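Local coordinates for CymD (Pseudomonas putida, PDB 6Z34), which forms an outer-membrane channel of the FadL family that takes up monoaromatic hydrocarbons, at residues 42-47 with 87-92; 35-40 with 140-145. One frame throughout, in Å; residues are numbered along the deposited sequence.

Contact 1: 42-47 with 87-92; sequences EGMHLG and LVWRGE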
loop_
_atom_site.group_PDB
_atom_site.type_symbol
_atom_site.label_atom_id
_atom_site.label_comp_id
_atom_site.label_asym_id
_atom_site.label_seq_id
_atom_site.Cartn_x
_atom_site.Cartn_y
_atom_site.Cartn_z
ATOM N N GLU A 42 -16.104 -12.635 -20.583
ATOM C CA GLU A 42 -15.155 -13.532 -21.217
ATOM C C GLU A 42 -14.366 -12.777 -22.276
ATOM O O GLU A 42 -14.883 -11.865 -22.932
ATOM C CB GLU A 42 -15.880 -14.722 -21.842
ATOM C CG GLU A 42 -16.682 -15.545 -20.851
ATOM C CD GLU A 42 -17.246 -16.833 -21.452
ATOM O OE1 GLU A 42 -18.022 -16.751 -22.424
ATOM O OE2 GLU A 42 -16.920 -17.929 -20.946
ATOM N N GLY A 43 -13.089 -13.148 -22.420
ATOM C CA GLY A 43 -12.154 -12.541 -23.340
ATOM C C GLY A 43 -10.861 -12.187 -22.620
ATOM O O GLY A 43 -10.523 -12.764 -21.580
ATOM N N MET A 44 -10.135 -11.221 -23.172
ATOM C CA MET A 44 -8.840 -10.821 -22.652
ATOM C C MET A 44 -8.842 -9.330 -22.411
ATOM O O MET A 44 -9.232 -8.548 -23.289
ATOM C CB MET A 44 -7.697 -11.221 -23.585
ATOM C CG MET A 44 -7.502 -12.716 -23.560
ATOM S SD MET A 44 -5.792 -13.144 -23.639
ATOM C CE MET A 44 -5.176 -11.851 -22.619
ATOM N N HIS A 45 -8.396 -8.958 -21.220
ATOM C CA HIS A 45 -8.514 -7.608 -20.700
ATOM C C HIS A 45 -7.125 -7.089 -20.382
ATOM O O HIS A 45 -6.327 -7.782 -19.742
ATOM C CB HIS A 45 -9.422 -7.591 -19.461
ATOM C CG HIS A 45 -10.771 -8.228 -19.696
ATOM N ND1 HIS A 45 -11.875 -7.509 -20.110
ATOM C CD2 HIS A 45 -11.195 -9.507 -19.549
ATOM C CE1 HIS A 45 -12.919 -8.315 -20.215
ATOM N NE2 HIS A 45 -12.533 -9.535 -19.886
ATOM N N LEU A 46 -6.831 -5.889 -20.859
ATOM C CA LEU A 46 -5.550 -5.243 -20.641
ATOM C C LEU A 46 -5.837 -3.918 -19.978
ATOM O O LEU A 46 -6.623 -3.122 -20.499
ATOM C CB LEU A 46 -4.784 -5.027 -21.951
ATOM C CG LEU A 46 -4.292 -6.269 -22.679
ATOM C CD1 LEU A 46 -4.516 -6.111 -24.178
ATOM C CD2 LEU A 46 -2.829 -6.495 -22.378
ATOM N N GLY A 47 -5.202 -3.679 -18.843
ATOM C CA GLY A 47 -5.483 -2.468 -18.119
ATOM C C GLY A 47 -4.213 -1.701 -17.857
ATOM O O GLY A 47 -3.171 -2.278 -17.511
ATOM N N LEU A 87 -3.243 -7.851 -16.908
ATOM C CA LEU A 87 -3.639 -8.741 -17.987
ATOM C C LEU A 87 -4.518 -9.813 -17.361
ATOM O O LEU A 87 -4.055 -10.564 -16.498
ATOM C CB LEU A 87 -2.416 -9.376 -18.668
ATOM C CG LEU A 87 -2.828 -10.333 -19.794
ATOM C CD1 LEU A 87 -3.726 -9.564 -20.737
ATOM C CD2 LEU A 87 -1.626 -10.939 -20.547
ATOM N N VAL A 88 -5.772 -9.899 -17.793
ATOM C CA VAL A 88 -6.716 -10.876 -17.266
ATOM C C VAL A 88 -7.332 -11.661 -18.423
ATOM O O VAL A 88 -7.852 -11.070 -19.374
ATOM C CB VAL A 88 -7.818 -10.194 -16.422
ATOM C CG1 VAL A 88 -8.910 -11.196 -16.050
ATOM C CG2 VAL A 88 -7.214 -9.565 -15.169
ATOM N N TRP A 89 -7.290 -12.987 -18.326
ATOM C CA TRP A 89 -8.002 -13.876 -19.235
ATOM C C TRP A 89 -9.243 -14.440 -18.537
ATOM O O TRP A 89 -9.157 -14.944 -17.407
ATOM C CB TRP A 89 -7.064 -14.996 -19.692
ATOM C CG TRP A 89 -7.703 -16.024 -20.544
ATOM C CD1 TRP A 89 -7.798 -16.010 -21.908
ATOM C CD2 TRP A 89 -8.319 -17.248 -20.109
ATOM N NE1 TRP A 89 -8.442 -17.142 -22.343
ATOM C CE2 TRP A 89 -8.784 -17.914 -21.266
ATOM C CE3 TRP A 89 -8.531 -17.841 -18.861
ATOM C CZ2 TRP A 89 -9.453 -19.142 -21.210
ATOM C CZ3 TRP A 89 -9.195 -19.076 -18.806
ATOM C CH2 TRP A 89 -9.648 -19.705 -19.975
ATOM N N ARG A 90 -10.394 -14.343 -19.205
ATOM C CA ARG A 90 -11.677 -14.838 -18.700
ATOM C C ARG A 90 -12.262 -15.800 -19.719
ATOM O O ARG A 90 -12.614 -15.386 -20.825
ATOM C CB ARG A 90 -12.660 -13.692 -18.450
ATOM C CG ARG A 90 -12.837 -13.305 -16.994
ATOM C CD ARG A 90 -13.817 -14.237 -16.302
ATOM N NE ARG A 90 -15.197 -13.979 -16.668
ATOM C CZ ARG A 90 -16.175 -14.869 -16.513
ATOM N NH1 ARG A 90 -17.419 -14.568 -16.865
ATOM N NH2 ARG A 90 -15.892 -16.059 -15.996
ATOM N N GLY A 91 -12.399 -17.065 -19.350
ATOM C CA GLY A 91 -13.107 -18.021 -20.188
ATOM C C GLY A 91 -13.841 -19.069 -19.376
ATOM O O GLY A 91 -13.319 -19.612 -18.400
ATOM N N GLU A 92 -15.056 -19.385 -19.825
ATOM C CA GLU A 92 -15.890 -20.387 -19.170
ATOM C C GLU A 92 -16.005 -20.007 -17.700
ATOM O O GLU A 92 -16.462 -18.900 -17.391
ATOM C CB GLU A 92 -15.311 -21.796 -19.372
ATOM C CG GLU A 92 -16.111 -22.980 -18.755
ATOM C CD GLU A 92 -15.329 -23.715 -17.666
ATOM O OE1 GLU A 92 -15.725 -24.836 -17.275
ATOM O OE2 GLU A 92 -14.302 -23.174 -17.214
#

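Contact 2: 35-40 with 140-145; sequences ATLTQM and PFSAAY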
loop_
_atom_site.group_PDB
_atom_site.type_symbol
_atom_site.label_atom_id
_atom_site.label_comp_id
_atom_site.label_asym_id
_atom_site.label_seq_id
_atom_site.Cartn_x
_atom_site.Cartn_y
_atom_site.Cartn_z
ATOM N N ALA A 35 -11.959 -13.231 -6.172
ATOM C CA ALA A 35 -13.183 -13.919 -6.576
ATOM C C ALA A 35 -14.040 -13.036 -7.470
ATOM O O ALA A 35 -14.813 -13.556 -8.286
ATOM C CB ALA A 35 -13.990 -14.371 -5.355
ATOM N N THR A 36 -13.887 -11.701 -7.378
ATOM C CA THR A 36 -14.743 -10.834 -8.190
ATOM C C THR A 36 -14.375 -10.866 -9.668
ATOM O O THR A 36 -15.148 -10.363 -10.490
ATOM C CB THR A 36 -14.710 -9.381 -7.709
ATOM O OG1 THR A 36 -13.370 -8.889 -7.733
ATOM C CG2 THR A 36 -15.348 -9.239 -6.277
ATOM N N LEU A 37 -13.213 -11.428 -10.019
ATOM C CA LEU A 37 -12.823 -11.516 -11.419
ATOM C C LEU A 37 -13.767 -12.378 -12.238
ATOM O O LEU A 37 -13.870 -12.167 -13.447
ATOM C CB LEU A 37 -11.410 -12.065 -11.534
ATOM C CG LEU A 37 -10.361 -11.224 -10.829
ATOM C CD1 LEU A 37 -9.062 -12.005 -10.780
ATOM C CD2 LEU A 37 -10.228 -9.888 -11.556
ATOM N N THR A 38 -14.477 -13.329 -11.618
ATOM C CA THR A 38 -15.490 -14.069 -12.374
ATOM C C THR A 38 -16.636 -13.181 -12.852
ATOM O O THR A 38 -17.392 -13.611 -13.727
ATOM C CB THR A 38 -16.045 -15.260 -11.565
ATOM O OG1 THR A 38 -16.690 -14.813 -10.361
ATOM C CG2 THR A 38 -14.937 -16.216 -11.219
ATOM N N GLN A 39 -16.761 -11.953 -12.330
ATOM C CA GLN A 39 -17.760 -10.990 -12.806
ATOM C C GLN A 39 -17.382 -10.375 -14.157
ATOM O O GLN A 39 -18.256 -9.845 -14.848
ATOM C CB GLN A 39 -17.937 -9.863 -11.780
ATOM C CG GLN A 39 -19.178 -9.922 -10.912
ATOM C CD GLN A 39 -19.110 -11.015 -9.877
ATOM O OE1 GLN A 39 -18.457 -10.862 -8.841
ATOM N NE2 GLN A 39 -19.797 -12.127 -10.143
ATOM N N MET A 40 -16.106 -10.409 -14.543
ATOM C CA MET A 40 -15.716 -9.812 -15.816
ATOM C C MET A 40 -16.179 -10.668 -16.987
ATOM O O MET A 40 -16.294 -11.888 -16.875
ATOM C CB MET A 40 -14.197 -9.636 -15.896
ATOM C CG MET A 40 -13.632 -8.781 -14.757
ATOM S SD MET A 40 -11.837 -8.718 -14.806
ATOM C CE MET A 40 -11.614 -7.507 -16.110
ATOM N N PRO A 140 0.927 -9.815 -8.707
ATOM C CA PRO A 140 0.061 -10.960 -8.412
ATOM C C PRO A 140 0.031 -11.976 -9.531
ATOM O O PRO A 140 0.137 -11.643 -10.713
ATOM C CB PRO A 140 -1.321 -10.322 -8.247
ATOM C CG PRO A 140 -1.259 -9.137 -9.165
ATOM C CD PRO A 140 0.147 -8.598 -9.002
ATOM N N PHE A 141 -0.094 -13.237 -9.130
ATOM C CA PHE A 141 -0.480 -14.327 -10.023
ATOM C C PHE A 141 -1.799 -14.834 -9.475
ATOM O O PHE A 141 -1.857 -15.314 -8.338
ATOM C CB PHE A 141 0.588 -15.418 -10.087
ATOM C CG PHE A 141 1.959 -14.886 -10.431
ATOM C CD1 PHE A 141 2.753 -14.288 -9.455
ATOM C CD2 PHE A 141 2.443 -14.950 -11.728
ATOM C CE1 PHE A 141 4.002 -13.782 -9.761
ATOM C CE2 PHE A 141 3.692 -14.447 -12.041
ATOM C CZ PHE A 141 4.473 -13.854 -11.050
ATOM N N SER A 142 -2.867 -14.657 -10.251
ATOM C CA SER A 142 -4.217 -14.718 -9.719
ATOM C C SER A 142 -5.069 -15.643 -10.565
ATOM O O SER A 142 -4.872 -15.768 -11.780
ATOM C CB SER A 142 -4.855 -13.339 -9.671
ATOM O OG SER A 142 -6.006 -13.339 -8.845
ATOM N N ALA A 143 -6.021 -16.291 -9.900
ATOM C CA ALA A 143 -6.950 -17.190 -10.562
ATOM C C ALA A 143 -8.273 -17.136 -9.821
ATOM O O ALA A 143 -8.310 -16.863 -8.619
ATOM C CB ALA A 143 -6.413 -18.627 -10.598
ATOM N N ALA A 144 -9.364 -17.408 -10.542
ATOM C CA ALA A 144 -10.676 -17.422 -9.922
ATOM C C ALA A 144 -11.546 -18.447 -10.641
ATOM O O ALA A 144 -11.292 -18.817 -11.792
ATOM C CB ALA A 144 -11.319 -16.030 -9.937
ATOM N N TYR A 145 -12.570 -18.922 -9.936
ATOM C CA TYR A 145 -13.361 -20.040 -10.424
ATOM C C TYR A 145 -14.786 -19.890 -9.925
ATOM O O TYR A 145 -15.001 -19.605 -8.740
ATOM C CB TYR A 145 -12.761 -21.377 -9.962
ATOM C CG TYR A 145 -13.527 -22.602 -10.428
ATOM C CD1 TYR A 145 -13.481 -23.017 -11.761
ATOM C CD2 TYR A 145 -14.295 -23.353 -9.535
ATOM C CE1 TYR A 145 -14.177 -24.146 -12.185
ATOM C CE2 TYR A 145 -15.004 -24.485 -9.949
ATOM C CZ TYR A 145 -14.945 -24.870 -11.280
ATOM O OH TYR A 145 -15.629 -25.992 -11.711
#

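Contact 1: 42-47 with 87-92
The first two strands of the FadL-type β-barrel, 43-58 and 80-91, run antiparallel side by side, and at this end of the pair G43 and H45 are joined to R90 and V88. The segment axes lie 4.8 Å apart at an angle of 162°. G43 N donates to R90 O at 2.8 Å and G43 O accepts R90 N in return, while H45 and V88 exchange a second reciprocal pair. Between and beyond these rungs, M44 faces W89 and L46 faces L87 as non-hydrogen-bonded pairs on the outer face of the barrel. The bent chain of M44 reaches the rim of the W89 indole, with SD 3.9 Å from W89 CD1, an edge-on Met-aromatic contact. M44 CE packs tightly on L87 CD1, at 3.3 Å, and L46 CD2 touches L87 CD1 from alongside at 3.6 Å. Just before the strand, E42 OE2 accepts E92 N at 2.6 Å by its anti side, with a bent N-H...O angle of 132°. With CG anti to the carbonyl carbon (chi1 -59°), the E42 chain passes CG over one face of the R90 guanidinium, 4.2 Å from R90 NH1. An alanine in place of E42 would probably leave E92 N without its carboxylate acceptor and that face of R90 less covered. R90 NE is probably hydrogen-bonded to M40 O, and V88 touches A27 and M40, all on the inner side. H45 NE2 is hydrogen-bonded to Q41 O and ND1 to S435 OG on strand 422-437, which flanks 43-58, while W89 lies against L96 of strand 94-107.

Contact 2: 35-40 with 140-145
A144 and S142, on the inner face of barrel strand 131-146, meet L37 and T38 of the N-terminal hatch, the plug inside the barrel that marks the FadL family. The hatch contributes a short 3-10 turn, and the contact is made by small groups without any hydrogen bond between the two segments. A144 CB is the methyl on which the other groups converge. T38 CG2 comes within 3.8 Å of A144 CB, L37 CB lies at 4.3 Å from the same A144 CB, and the backbone of A35 passes beside it, A35 CA being 4.4 Å from A144 CB. T38 CG2, anti to the carbonyl carbon with OG1 between N and C (chi1 62°), also reaches the strand backbone, 3.8 Å from Y145 N. Farther along, L37 CD1 lies against the hydroxyl of S142, 3.9 Å from S142 OG, an apolar methyl beside a polar atom that is already engaged.

The polar atoms are satisfied in a second shell. S142 OG is hydrogen-bonded to S156 OG and A155 O, and T38 OG1 to S152 OG; all three partners belong to the next strand, 151-171, so that strand helps to hold both hydroxyls beside the apolar contact. On the side of strand 94-107, L37 also touches A95, while on the other side, past 151-171, A35 and T36 pack on T227 of strand 198-229. N33 is hydrogen-bonded through OD1 to A35 N and through O to T36 OG1. The turn itself is kept tight by i to i+3 bonds: Q39 N donates to T36 O at 2.9 Å, and M40 N to L37 O at 3.0 Å.

In the fold
Contact 1 joins two neighbouring wall strands and is only partly buried, with backbone hydrogen bonds at its heart. Contact 2 is buried and sets the hatch against the inner wall through methyl groups, its hydroxyls paired with strand 151-171. The two centres lie about 10 Å apart, and the chain runs from the hatch turn of 35-40 straight into the first strand, 43-58. They touch directly on the inner face: M40 CE packs on the imidazole, 3.8 Å from H45 CG, and R90 CD lies 3.5 Å from L37 O. Contact 1 thus knits wall to wall, contact 2 presses hatch on wall, and H45 and R90 carry the first across to the hatch.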